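Long-range contacts in glycosyl transferase (Staphylococcus aureus, PDB 5TZJ), which belongs to the family 2 glycosyltransferases and holds uridine-diphosphate-N-acetylglucosamine in a pocket of its GT-A-type domain: residues G69-K80 / I167-E177; S4-E13 / V35-T46. One frame throughout, in Å; residues are numbered along the deposited sequence.

Contact 1 (G69-K80 / I167-E177); sequences GGPGKPRNVALK and IYFPEELKSAE. With UD1 (uridine-diphosphate-N-acetylglucosamine), chain C.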
loop_
_atom_site.group_PDB
_atom_site.type_symbol
_atom_site.label_atom_id
_atom_site.label_comp_id
_atom_site.label_asym_id
_atom_site.label_seq_id
_atom_site.Cartn_x
_atom_site.Cartn_y
_atom_site.Cartn_z
ATOM N N GLY A 69 -8.494 0.872 16.265
ATOM C CA GLY A 69 -7.170 0.321 16.107
ATOM C C GLY A 69 -6.512 0.553 14.757
ATOM O O GLY A 69 -5.477 -0.074 14.481
ATOM N N GLY A 70 -7.083 1.414 13.906
ATOM C CA GLY A 70 -6.510 1.735 12.618
ATOM C C GLY A 70 -7.510 2.346 11.656
ATOM O O GLY A 70 -8.709 2.405 11.948
ATOM N N PRO A 71 -7.022 2.749 10.466
ATOM C CA PRO A 71 -7.880 3.375 9.435
ATOM C C PRO A 71 -8.873 2.432 8.771
ATOM O O PRO A 71 -9.812 2.907 8.094
ATOM C CB PRO A 71 -6.857 3.843 8.370
ATOM C CG PRO A 71 -5.542 3.741 9.001
ATOM C CD PRO A 71 -5.616 2.682 10.044
ATOM N N GLY A 72 -8.652 1.126 8.877
ATOM C CA GLY A 72 -9.414 0.187 8.065
ATOM C C GLY A 72 -10.906 0.238 8.349
ATOM O O GLY A 72 -11.721 0.418 7.444
ATOM N N LYS A 73 -11.283 0.087 9.625
ATOM C CA LYS A 73 -12.708 0.043 9.946
ATOM C C LYS A 73 -13.431 1.349 9.603
ATOM O O LYS A 73 -14.475 1.288 8.928
ATOM C CB LYS A 73 -12.918 -0.347 11.409
ATOM C CG LYS A 73 -14.433 -0.430 11.699
ATOM C CD LYS A 73 -14.746 -1.087 13.050
ATOM C CE LYS A 73 -16.240 -1.437 13.147
ATOM N NZ LYS A 73 -16.489 -1.960 14.553
ATOM N N PRO A 74 -12.925 2.545 9.954
ATOM C CA PRO A 74 -13.638 3.755 9.515
ATOM C C PRO A 74 -13.731 3.874 8.011
ATOM O O PRO A 74 -14.739 4.413 7.521
ATOM C CB PRO A 74 -12.844 4.912 10.139
ATOM C CG PRO A 74 -11.707 4.347 10.850
ATOM C CD PRO A 74 -11.861 2.848 10.928
ATOM N N ARG A 75 -12.728 3.394 7.235
ATOM C CA ARG A 75 -12.889 3.527 5.789
ATOM C C ARG A 75 -13.937 2.545 5.272
ATOM O O ARG A 75 -14.727 2.889 4.371
ATOM C CB ARG A 75 -11.563 3.367 5.015
ATOM C CG ARG A 75 -10.435 4.397 5.311
ATOM C CD ARG A 75 -9.125 3.965 4.566
ATOM N NE ARG A 75 -8.021 4.923 4.700
ATOM C CZ ARG A 75 -6.759 4.555 4.894
ATOM N NH1 ARG A 75 -6.488 3.261 4.988
ATOM N NH2 ARG A 75 -5.781 5.459 4.992
ATOM N N ASN A 76 -13.983 1.343 5.857
ATOM C CA ASN A 76 -15.021 0.353 5.519
ATOM C C ASN A 76 -16.424 0.874 5.817
ATOM O O ASN A 76 -17.343 0.709 5.004
ATOM C CB ASN A 76 -14.785 -0.936 6.306
ATOM C CG ASN A 76 -13.555 -1.695 5.813
ATOM O OD1 ASN A 76 -13.093 -1.454 4.695
ATOM N ND2 ASN A 76 -13.065 -2.642 6.608
ATOM N N VAL A 77 -16.620 1.485 6.990
ATOM C CA VAL A 77 -17.924 2.072 7.313
ATOM C C VAL A 77 -18.281 3.136 6.297
ATOM O O VAL A 77 -19.418 3.187 5.791
ATOM C CB VAL A 77 -17.897 2.651 8.742
ATOM C CG1 VAL A 77 -19.222 3.386 9.075
ATOM C CG2 VAL A 77 -17.508 1.567 9.749
ATOM N N ALA A 78 -17.294 3.973 5.935
ATOM C CA ALA A 78 -17.538 5.025 4.954
ATOM C C ALA A 78 -17.833 4.439 3.583
ATOM O O ALA A 78 -18.677 4.968 2.843
ATOM C CB ALA A 78 -16.324 5.958 4.849
ATOM N N LEU A 79 -17.091 3.393 3.192
ATOM C CA LEU A 79 -17.287 2.829 1.857
ATOM C C LEU A 79 -18.716 2.309 1.688
ATOM O O LEU A 79 -19.350 2.529 0.639
ATOM C CB LEU A 79 -16.244 1.731 1.606
ATOM C CG LEU A 79 -16.203 1.082 0.213
ATOM C CD1 LEU A 79 -16.140 2.138 -0.888
ATOM C CD2 LEU A 79 -15.008 0.075 0.128
ATOM N N LYS A 80 -19.267 1.694 2.742
ATOM C CA LYS A 80 -20.654 1.232 2.689
ATOM C C LYS A 80 -21.638 2.392 2.527
ATOM O O LYS A 80 -22.611 2.272 1.777
ATOM C CB LYS A 80 -20.976 0.407 3.934
ATOM C CG LYS A 80 -20.584 -1.064 3.782
ATOM C CD LYS A 80 -19.841 -1.607 5.002
ATOM C CE LYS A 80 -19.307 -3.030 4.741
ATOM N NZ LYS A 80 -18.092 -3.393 5.548
ATOM N N ILE A 167 -14.317 -5.936 -1.772
ATOM C CA ILE A 167 -12.962 -5.471 -1.461
ATOM C C ILE A 167 -13.080 -4.483 -0.311
ATOM O O ILE A 167 -13.687 -3.419 -0.455
ATOM C CB ILE A 167 -12.269 -4.851 -2.678
ATOM C CG1 ILE A 167 -12.165 -5.900 -3.783
ATOM C CG2 ILE A 167 -10.859 -4.342 -2.316
ATOM C CD1 ILE A 167 -11.523 -5.326 -5.119
ATOM N N TYR A 168 -12.528 -4.855 0.842
ATOM C CA TYR A 168 -12.562 -4.027 2.040
ATOM C C TYR A 168 -11.167 -3.988 2.629
ATOM O O TYR A 168 -10.283 -4.734 2.222
ATOM C CB TYR A 168 -13.592 -4.549 3.060
ATOM C CG TYR A 168 -14.965 -4.166 2.582
ATOM C CD1 TYR A 168 -15.422 -2.853 2.727
ATOM C CD2 TYR A 168 -15.764 -5.069 1.889
ATOM C CE1 TYR A 168 -16.674 -2.456 2.238
ATOM C CE2 TYR A 168 -17.028 -4.686 1.387
ATOM C CZ TYR A 168 -17.472 -3.380 1.566
ATOM O OH TYR A 168 -18.700 -2.977 1.077
ATOM N N PHE A 169 -10.973 -3.095 3.575
ATOM C CA PHE A 169 -9.756 -3.016 4.375
ATOM C C PHE A 169 -9.807 -4.028 5.514
ATOM O O PHE A 169 -10.847 -4.173 6.170
ATOM C CB PHE A 169 -9.599 -1.596 4.966
ATOM C CG PHE A 169 -9.374 -0.531 3.913
ATOM C CD1 PHE A 169 -8.105 -0.333 3.370
ATOM C CD2 PHE A 169 -10.422 0.230 3.442
ATOM C CE1 PHE A 169 -7.874 0.621 2.419
ATOM C CE2 PHE A 169 -10.196 1.186 2.458
ATOM C CZ PHE A 169 -8.898 1.379 1.942
ATOM N N PRO A 170 -8.703 -4.709 5.807
ATOM C CA PRO A 170 -8.622 -5.431 7.090
ATOM C C PRO A 170 -8.818 -4.449 8.238
ATOM O O PRO A 170 -8.325 -3.322 8.192
ATOM C CB PRO A 170 -7.202 -6.007 7.086
ATOM C CG PRO A 170 -6.863 -6.106 5.614
ATOM C CD PRO A 170 -7.509 -4.916 4.968
ATOM N N GLU A 171 -9.523 -4.880 9.271
ATOM C CA GLU A 171 -9.804 -4.024 10.411
ATOM C C GLU A 171 -8.952 -4.420 11.624
ATOM O O GLU A 171 -8.418 -5.523 11.685
ATOM C CB GLU A 171 -11.298 -4.107 10.730
ATOM C CG GLU A 171 -12.146 -3.753 9.497
ATOM C CD GLU A 171 -13.631 -3.657 9.822
ATOM O OE1 GLU A 171 -14.008 -4.169 10.872
ATOM O OE2 GLU A 171 -14.404 -3.075 9.030
ATOM N N GLU A 172 -8.844 -3.496 12.602
ATOM C CA GLU A 172 -8.000 -3.667 13.812
ATOM C C GLU A 172 -6.520 -3.911 13.476
ATOM O O GLU A 172 -5.861 -4.770 14.058
ATOM C CB GLU A 172 -8.532 -4.787 14.707
ATOM C CG GLU A 172 -9.527 -4.296 15.737
ATOM C CD GLU A 172 -10.122 -5.405 16.579
ATOM O OE1 GLU A 172 -11.211 -5.195 17.172
ATOM O OE2 GLU A 172 -9.493 -6.484 16.656
ATOM N N LEU A 173 -5.980 -3.139 12.542
ATOM C CA LEU A 173 -4.613 -3.339 12.077
ATOM C C LEU A 173 -4.017 -1.962 11.832
ATOM O O LEU A 173 -4.560 -1.165 11.037
ATOM C CB LEU A 173 -4.605 -4.211 10.813
ATOM C CG LEU A 173 -3.284 -4.268 10.106
ATOM C CD1 LEU A 173 -2.312 -5.080 10.964
ATOM C CD2 LEU A 173 -3.504 -4.874 8.711
ATOM N N LYS A 174 -2.925 -1.666 12.545
ATOM C CA LYS A 174 -2.399 -0.303 12.535
ATOM C C LYS A 174 -1.912 0.110 11.145
ATOM O O LYS A 174 -2.071 1.276 10.755
ATOM C CB LYS A 174 -1.282 -0.139 13.572
ATOM C CG LYS A 174 -1.692 -0.448 15.016
ATOM C CD LYS A 174 -2.261 0.763 15.726
ATOM C CE LYS A 174 -2.697 0.407 17.129
ATOM N NZ LYS A 174 -3.176 1.607 17.879
ATOM N N SER A 175 -1.334 -0.823 10.378
ATOM C CA SER A 175 -0.735 -0.495 9.079
ATOM C C SER A 175 -0.559 -1.767 8.235
ATOM O O SER A 175 -0.714 -2.896 8.718
ATOM C CB SER A 175 0.621 0.226 9.248
ATOM O OG SER A 175 1.613 -0.617 9.866
ATOM N N ALA A 176 -0.182 -1.560 6.967
ATOM C CA ALA A 176 -0.155 -2.550 5.891
ATOM C C ALA A 176 -1.550 -3.013 5.466
ATOM O O ALA A 176 -1.663 -3.780 4.499
ATOM C CB ALA A 176 0.711 -3.775 6.228
ATOM N N GLU A 177 -2.612 -2.522 6.112
ATOM C CA GLU A 177 -3.990 -2.837 5.724
ATOM C C GLU A 177 -4.285 -2.376 4.292
ATOM O O GLU A 177 -5.081 -3.000 3.576
ATOM C CB GLU A 177 -4.959 -2.222 6.780
ATOM C CG GLU A 177 -5.389 -0.731 6.630
ATOM C CD GLU A 177 -4.246 0.342 6.500
ATOM O OE1 GLU A 177 -4.497 1.411 5.884
ATOM O OE2 GLU A 177 -3.110 0.162 6.994
HETATM C "C1'" UD1 C . 0.082 6.006 5.659
HETATM C "C2'" UD1 C . -0.846 5.856 4.460
HETATM C "C3'" UD1 C . -2.223 5.681 5.008
HETATM C "C4'" UD1 C . -2.265 4.319 5.609
HETATM C "C5'" UD1 C . -1.408 4.349 6.876
HETATM C "C6'" UD1 C . -1.372 2.995 7.524
HETATM C "C7'" UD1 C . 0.212 7.001 2.493
HETATM C "C8'" UD1 C . 1.111 5.790 2.324
HETATM N "N2'" UD1 C . -0.749 7.042 3.566
HETATM O "O1'" UD1 C . -0.278 7.184 6.282
HETATM O "O3'" UD1 C . -3.252 5.896 4.001
HETATM O "O4'" UD1 C . -3.602 3.959 5.897
HETATM O "O5'" UD1 C . -0.022 4.783 6.548
HETATM O "O6'" UD1 C . -1.187 2.005 6.542
HETATM O "O7'" UD1 C . 0.298 7.930 1.772
HETATM N N1 UD1 C . -6.857 6.854 11.609
HETATM C C2 UD1 C . -8.133 6.248 12.083
HETATM N N3 UD1 C . -8.164 5.415 13.326
HETATM C C4 UD1 C . -6.918 5.197 14.054
HETATM C C5 UD1 C . -5.631 5.786 13.558
HETATM C C6 UD1 C . -5.617 6.612 12.327
HETATM O O2 UD1 C . -9.120 6.437 11.481
HETATM O O4 UD1 C . -6.941 4.537 15.041
HETATM C C1B UD1 C . -6.863 7.601 10.377
HETATM C C2B UD1 C . -6.037 9.001 10.426
HETATM O "O2'" UD1 C . -6.898 10.046 11.030
HETATM C C3B UD1 C . -5.697 9.222 9.156
HETATM C C4B UD1 C . -5.547 7.829 8.510
HETATM O O4B UD1 C . -6.253 6.848 9.464
HETATM O O3B UD1 C . -6.805 9.901 8.394
HETATM C C5B UD1 C . -4.202 7.380 8.360
HETATM O O5B UD1 C . -3.574 7.341 9.612
HETATM P PA UD1 C . -2.124 8.119 9.729
HETATM O O1A UD1 C . -1.722 8.255 11.175
HETATM O O2A UD1 C . -2.206 9.469 9.039
HETATM O O3A UD1 C . -1.087 7.127 8.879
HETATM P PB UD1 C . 0.124 7.565 7.840
HETATM O O1B UD1 C . 0.457 9.040 7.872
HETATM O O2B UD1 C . 1.284 6.772 8.423
HETATM O O HOH W 1 -9.428 -0.173 12.037
HETATM O O HOH W 2 -7.015 -1.003 10.332
#
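Leu79 meets the start of segment 167-177 with CD2, which touches Tyr168 CE1 at 3.7 Å and also approaches the carbonyl oxygen of Ile167. Here helix 72-81 lies against the loop leading into helix 177-188, beside the UD1 pocket. The Tyr168 ring takes Lys80 over one face: the lysine chain bends at chi2 (134°) and brings NZ within 4.0 Å of the ring centroid, a cation-pi contact that suits a long, flexible, exposed cation.

At Phe169, Asn76 OD1 accepts from Phe169 N at 2.9 Å and Asn76 ND2 donates to Phe169 O at 2.7 Å, pairing with the main chain much as another peptide unit would. The ring receives Arg75 CD over one face as a CH-pi contact, with Phe181 stacked on it and Phe89 meeting it edge-to-face. Lacking a side chain, Gly72 can bring CA to 3.6 Å from Phe169 CB and sit close to Pro170 O.

Glu171 takes the second ND2 hydrogen of Asn76 on the anti lone pair of OE2, 2.8 Å away and almost straight (173°), so three bonds fix the rotation of the amide. The carboxylate also lies against the aliphatic part of Lys73. Leu173 O is joined to Gly72 N through a water, and the methylenes of Lys174 pass beside Gly69 O.

Glu177 closes the contact with a salt bridge, OE1 to Arg75 NH1 at 2.9 Å, the two flat groups being nearly coplanar. Glu177 OE1 also accepts from UD1 O4' at 2.7 Å, and OE2 from UD1 O6'. Arg75 NH2 in turn donates to O4' and pairs with Asp91. O4' is therefore both donor and acceptor to a single ion pair, so the bridge probably helps to orient the N-acetylglucosamine ring as well as joining the segments.

Contact 2 (S4-E13 / V35-T46); sequences SVIVPTYNSE and VVVVDDCSTDQT. With UD1 (uridine-diphosphate-N-acetylglucosamine), chain C.
Val5, Val7 and Thr9 bond with Val36, Val38 and Asp40 in the parallel strand pairing of a beta-alpha-beta unit, part of the Rossmann-like GT-A fold; Thr9 O accepts from Asp40 N at 2.7 Å. Branched valines suit these extended, buried strands. Beyond Thr9 the two loops are knitted together by polar side chains. Asn11, in a left-handed backbone conformation that asparagine tolerates well, turns OD1 to Thr43 N at 2.7 Å, and its own N donates to Ser42 OG.

Glu13 runs outward alongside Asp44, the two side chains pointing opposite ways. Its CB lies 3.1 Å from Asp44 OD2, the oxygen that also accepts from Glu13 N; CG stays beside that oxygen, and CD reaches Asp44 CB. At the tip, Glu13 OE1 accepts from Gln45 N at 2.8 Å, the donor standing above the carboxylate plane. Asp44 OD1, meanwhile, takes Thr46 OG1 and Thr46 N from the same face; the bond from the backbone N makes an Asx turn at the start of helix 46-51. On the ligand side, Pro8 O accepts from UD1 O3B, and Asp40 OD2 grips UD1 N3 at 2.6 Å.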
loop_
_atom_site.group_PDB
_atom_site.type_symbol
_atom_site.label_atom_id
_atom_site.label_comp_id
_atom_site.label_asym_id
_atom_site.label_seq_id
_atom_site.Cartn_x
_atom_site.Cartn_y
_atom_site.Cartn_z
ATOM N N SER A 4 -17.143 10.007 -3.995
ATOM C CA SER A 4 -17.272 10.053 -2.557
ATOM C C SER A 4 -15.859 10.171 -2.026
ATOM O O SER A 4 -15.026 9.291 -2.286
ATOM C CB SER A 4 -17.977 8.814 -2.000
ATOM O OG SER A 4 -19.257 8.630 -2.564
ATOM N N VAL A 5 -15.571 11.275 -1.342
ATOM C CA VAL A 5 -14.265 11.462 -0.714
ATOM C C VAL A 5 -14.324 10.875 0.693
ATOM O O VAL A 5 -15.091 11.357 1.542
ATOM C CB VAL A 5 -13.896 12.947 -0.670
ATOM C CG1 VAL A 5 -12.512 13.106 -0.046
ATOM C CG2 VAL A 5 -13.982 13.524 -2.091
ATOM N N ILE A 6 -13.529 9.844 0.956
ATOM C CA ILE A 6 -13.642 9.116 2.224
ATOM C C ILE A 6 -12.469 9.500 3.124
ATOM O O ILE A 6 -11.303 9.324 2.749
ATOM C CB ILE A 6 -13.720 7.598 1.982
ATOM C CG1 ILE A 6 -15.106 7.252 1.399
ATOM C CG2 ILE A 6 -13.370 6.810 3.277
ATOM C CD1 ILE A 6 -15.262 5.828 0.914
ATOM N N VAL A 7 -12.782 9.970 4.330
ATOM C CA VAL A 7 -11.826 10.533 5.281
ATOM C C VAL A 7 -12.001 9.840 6.618
ATOM O O VAL A 7 -12.980 10.110 7.325
ATOM C CB VAL A 7 -12.043 12.049 5.470
ATOM C CG1 VAL A 7 -10.993 12.619 6.455
ATOM C CG2 VAL A 7 -12.012 12.761 4.118
ATOM N N PRO A 8 -11.108 8.938 7.008
ATOM C CA PRO A 8 -11.140 8.447 8.397
ATOM C C PRO A 8 -10.460 9.476 9.287
ATOM O O PRO A 8 -9.399 9.991 8.939
ATOM C CB PRO A 8 -10.339 7.136 8.341
ATOM C CG PRO A 8 -9.255 7.395 7.139
ATOM C CD PRO A 8 -10.031 8.388 6.191
ATOM N N THR A 9 -11.052 9.792 10.446
ATOM C CA THR A 9 -10.406 10.749 11.349
ATOM C C THR A 9 -10.143 10.134 12.726
ATOM O O THR A 9 -10.893 9.258 13.187
ATOM C CB THR A 9 -11.253 12.030 11.531
ATOM O OG1 THR A 9 -12.508 11.694 12.140
ATOM C CG2 THR A 9 -11.523 12.702 10.171
ATOM N N TYR A 10 -9.090 10.630 13.399
ATOM C CA TYR A 10 -8.756 10.179 14.763
ATOM C C TYR A 10 -7.933 11.269 15.444
ATOM O O TYR A 10 -6.740 11.393 15.164
ATOM C CB TYR A 10 -8.003 8.857 14.793
ATOM C CG TYR A 10 -7.781 8.380 16.251
ATOM C CD1 TYR A 10 -8.813 8.476 17.198
ATOM C CD2 TYR A 10 -6.550 7.895 16.682
ATOM C CE1 TYR A 10 -8.637 8.073 18.501
ATOM C CE2 TYR A 10 -6.362 7.476 18.015
ATOM C CZ TYR A 10 -7.410 7.576 18.907
ATOM O OH TYR A 10 -7.260 7.179 20.213
ATOM N N ASN A 11 -8.575 12.046 16.337
ATOM C CA ASN A 11 -7.895 13.138 17.042
ATOM C C ASN A 11 -7.144 14.033 16.050
ATOM O O ASN A 11 -5.975 14.393 16.230
ATOM C CB ASN A 11 -6.978 12.583 18.128
ATOM C CG ASN A 11 -7.774 11.991 19.296
ATOM O OD1 ASN A 11 -8.927 12.390 19.534
ATOM N ND2 ASN A 11 -7.169 11.055 20.031
ATOM N N SER A 12 -7.866 14.419 15.003
ATOM C CA SER A 12 -7.338 15.144 13.857
ATOM C C SER A 12 -7.606 16.636 13.945
ATOM O O SER A 12 -7.650 17.307 12.910
ATOM C CB SER A 12 -7.958 14.593 12.572
ATOM O OG SER A 12 -7.737 13.208 12.421
ATOM N N GLU A 13 -7.831 17.170 15.153
ATOM C CA GLU A 13 -8.338 18.538 15.233
ATOM C C GLU A 13 -7.310 19.574 14.777
ATOM O O GLU A 13 -7.701 20.630 14.264
ATOM C CB GLU A 13 -8.825 18.851 16.651
ATOM C CG GLU A 13 -7.813 19.524 17.537
ATOM C CD GLU A 13 -8.269 19.580 18.988
ATOM O OE1 GLU A 13 -9.495 19.631 19.242
ATOM O OE2 GLU A 13 -7.392 19.539 19.880
ATOM N N VAL A 35 -18.541 14.114 0.955
ATOM C CA VAL A 35 -17.392 13.885 1.811
ATOM C C VAL A 35 -17.886 13.016 2.943
ATOM O O VAL A 35 -18.782 13.431 3.688
ATOM C CB VAL A 35 -16.791 15.200 2.341
ATOM C CG1 VAL A 35 -15.535 14.914 3.230
ATOM C CG2 VAL A 35 -16.483 16.130 1.218
ATOM N N VAL A 36 -17.338 11.812 3.059
ATOM C CA VAL A 36 -17.798 10.834 4.034
ATOM C C VAL A 36 -16.729 10.738 5.100
ATOM O O VAL A 36 -15.648 10.173 4.875
ATOM C CB VAL A 36 -18.080 9.463 3.411
ATOM C CG1 VAL A 36 -18.742 8.533 4.462
ATOM C CG2 VAL A 36 -18.920 9.620 2.140
ATOM N N VAL A 37 -17.036 11.306 6.251
ATOM C CA VAL A 37 -16.123 11.385 7.373
ATOM C C VAL A 37 -16.588 10.362 8.388
ATOM O O VAL A 37 -17.731 10.453 8.885
ATOM C CB VAL A 37 -16.100 12.804 7.980
ATOM C CG1 VAL A 37 -15.198 12.829 9.258
ATOM C CG2 VAL A 37 -15.621 13.822 6.937
ATOM N N VAL A 38 -15.714 9.404 8.709
ATOM C CA VAL A 38 -15.960 8.484 9.802
ATOM C C VAL A 38 -14.891 8.697 10.867
ATOM O O VAL A 38 -13.693 8.498 10.625
ATOM C CB VAL A 38 -15.998 7.026 9.341
ATOM C CG1 VAL A 38 -16.312 6.101 10.570
ATOM C CG2 VAL A 38 -17.031 6.891 8.277
ATOM N N ASP A 39 -15.328 9.083 12.061
ATOM C CA ASP A 39 -14.410 9.444 13.125
ATOM C C ASP A 39 -14.188 8.229 14.020
ATOM O O ASP A 39 -15.151 7.647 14.552
ATOM C CB ASP A 39 -14.958 10.626 13.948
ATOM C CG ASP A 39 -14.018 11.015 15.069
ATOM O OD1 ASP A 39 -12.973 11.671 14.775
ATOM O OD2 ASP A 39 -14.305 10.636 16.229
ATOM N N ASP A 40 -12.933 7.858 14.192
ATOM C CA ASP A 40 -12.581 6.662 14.962
ATOM C C ASP A 40 -12.508 6.971 16.456
ATOM O O ASP A 40 -11.487 6.735 17.122
ATOM C CB ASP A 40 -11.265 6.084 14.451
ATOM C CG ASP A 40 -11.160 4.586 14.680
ATOM O OD1 ASP A 40 -12.054 4.040 15.393
ATOM O OD2 ASP A 40 -10.171 3.971 14.176
ATOM N N CYS A 41 -13.614 7.511 16.971
ATOM C CA CYS A 41 -13.796 7.797 18.399
ATOM C C CYS A 41 -12.754 8.796 18.910
ATOM O O CYS A 41 -12.038 8.543 19.882
ATOM C CB CYS A 41 -13.773 6.515 19.227
ATOM S SG CYS A 41 -14.621 6.750 20.841
ATOM N N SER A 42 -12.678 9.950 18.245
ATOM C CA SER A 42 -11.817 11.032 18.704
ATOM C C SER A 42 -12.278 11.555 20.056
ATOM O O SER A 42 -13.477 11.549 20.376
ATOM C CB SER A 42 -11.811 12.186 17.692
ATOM O OG SER A 42 -11.186 11.738 16.489
ATOM N N THR A 43 -11.307 12.016 20.854
ATOM C CA THR A 43 -11.632 12.724 22.085
ATOM C C THR A 43 -11.432 14.226 21.975
ATOM O O THR A 43 -11.717 14.938 22.941
ATOM C CB THR A 43 -10.792 12.187 23.245
ATOM O OG1 THR A 43 -9.402 12.299 22.895
ATOM C CG2 THR A 43 -11.142 10.709 23.526
ATOM N N ASP A 44 -10.954 14.732 20.842
ATOM C CA ASP A 44 -10.733 16.157 20.715
ATOM C C ASP A 44 -11.921 16.778 19.978
ATOM O O ASP A 44 -12.981 16.152 19.848
ATOM C CB ASP A 44 -9.382 16.407 20.031
ATOM C CG ASP A 44 -9.330 15.889 18.602
ATOM O OD1 ASP A 44 -10.320 15.310 18.100
ATOM O OD2 ASP A 44 -8.268 16.052 17.975
ATOM N N GLN A 45 -11.748 17.993 19.472
ATOM C CA GLN A 45 -12.818 18.719 18.796
ATOM C C GLN A 45 -12.873 18.432 17.299
ATOM O O GLN A 45 -13.417 19.256 16.541
ATOM C CB GLN A 45 -12.676 20.221 19.040
ATOM C CG GLN A 45 -12.952 20.660 20.486
ATOM C CD GLN A 45 -14.400 20.441 20.909
ATOM O OE1 GLN A 45 -14.769 19.352 21.378
ATOM N NE2 GLN A 45 -15.239 21.474 20.724
ATOM N N THR A 46 -12.326 17.283 16.861
ATOM C CA THR A 46 -12.337 16.948 15.438
ATOM C C THR A 46 -13.743 17.115 14.855
ATOM O O THR A 46 -13.915 17.769 13.819
ATOM C CB THR A 46 -11.799 15.518 15.195
ATOM O OG1 THR A 46 -10.388 15.451 15.463
ATOM C CG2 THR A 46 -12.007 15.071 13.732
HETATM C "C1'" UD1 C . 0.082 6.006 5.659
HETATM C "C2'" UD1 C . -0.846 5.856 4.460
HETATM C "C3'" UD1 C . -2.223 5.681 5.008
HETATM C "C4'" UD1 C . -2.265 4.319 5.609
HETATM C "C5'" UD1 C . -1.408 4.349 6.876
HETATM C "C6'" UD1 C . -1.372 2.995 7.524
HETATM C "C7'" UD1 C . 0.212 7.001 2.493
HETATM C "C8'" UD1 C . 1.111 5.790 2.324
HETATM N "N2'" UD1 C . -0.749 7.042 3.566
HETATM O "O1'" UD1 C . -0.278 7.184 6.282
HETATM O "O3'" UD1 C . -3.252 5.896 4.001
HETATM O "O4'" UD1 C . -3.602 3.959 5.897
HETATM O "O5'" UD1 C . -0.022 4.783 6.548
HETATM O "O6'" UD1 C . -1.187 2.005 6.542
HETATM O "O7'" UD1 C . 0.298 7.930 1.772
HETATM N N1 UD1 C . -6.857 6.854 11.609
HETATM C C2 UD1 C . -8.133 6.248 12.083
HETATM N N3 UD1 C . -8.164 5.415 13.326
HETATM C C4 UD1 C . -6.918 5.197 14.054
HETATM C C5 UD1 C . -5.631 5.786 13.558
HETATM C C6 UD1 C . -5.617 6.612 12.327
HETATM O O2 UD1 C . -9.120 6.437 11.481
HETATM O O4 UD1 C . -6.941 4.537 15.041
HETATM C C1B UD1 C . -6.863 7.601 10.377
HETATM C C2B UD1 C . -6.037 9.001 10.426
HETATM O "O2'" UD1 C . -6.898 10.046 11.030
HETATM C C3B UD1 C . -5.697 9.222 9.156
HETATM C C4B UD1 C . -5.547 7.829 8.510
HETATM O O4B UD1 C . -6.253 6.848 9.464
HETATM O O3B UD1 C . -6.805 9.901 8.394
HETATM C C5B UD1 C . -4.202 7.380 8.360
HETATM O O5B UD1 C . -3.574 7.341 9.612
HETATM P PA UD1 C . -2.124 8.119 9.729
HETATM O O1A UD1 C . -1.722 8.255 11.175
HETATM O O2A UD1 C . -2.206 9.469 9.039
HETATM O O3A UD1 C . -1.087 7.127 8.879
HETATM P PB UD1 C . 0.124 7.565 7.840
HETATM O O1B UD1 C . 0.457 9.040 7.872
HETATM O O2B UD1 C . 1.284 6.772 8.423
#

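In the fold
Both segments of contact 2 come earlier in the chain than those of contact 1, and the centres of the two contacts lie about 13 Å apart. Strands 3-9 and 33-39 are neighbours in the large mixed sheet, and helix 72-81 packs across them: Ala78 CB rests on Ile6 and Val36, and Pro74 on Pro8. The helix thus has the sheet on one flank and, on another, the loop that leads into helix 177-188. Both contacts reach the same ligand, contact 2 at the uracil and ribose, contact 1 through hydrogen bonds to the N-acetylglucosamine, with Pro71 and Pro74 beside the nucleoside. The pocket is therefore assembled from elements far apart in sequence that converge at the C-terminal ends of these strands.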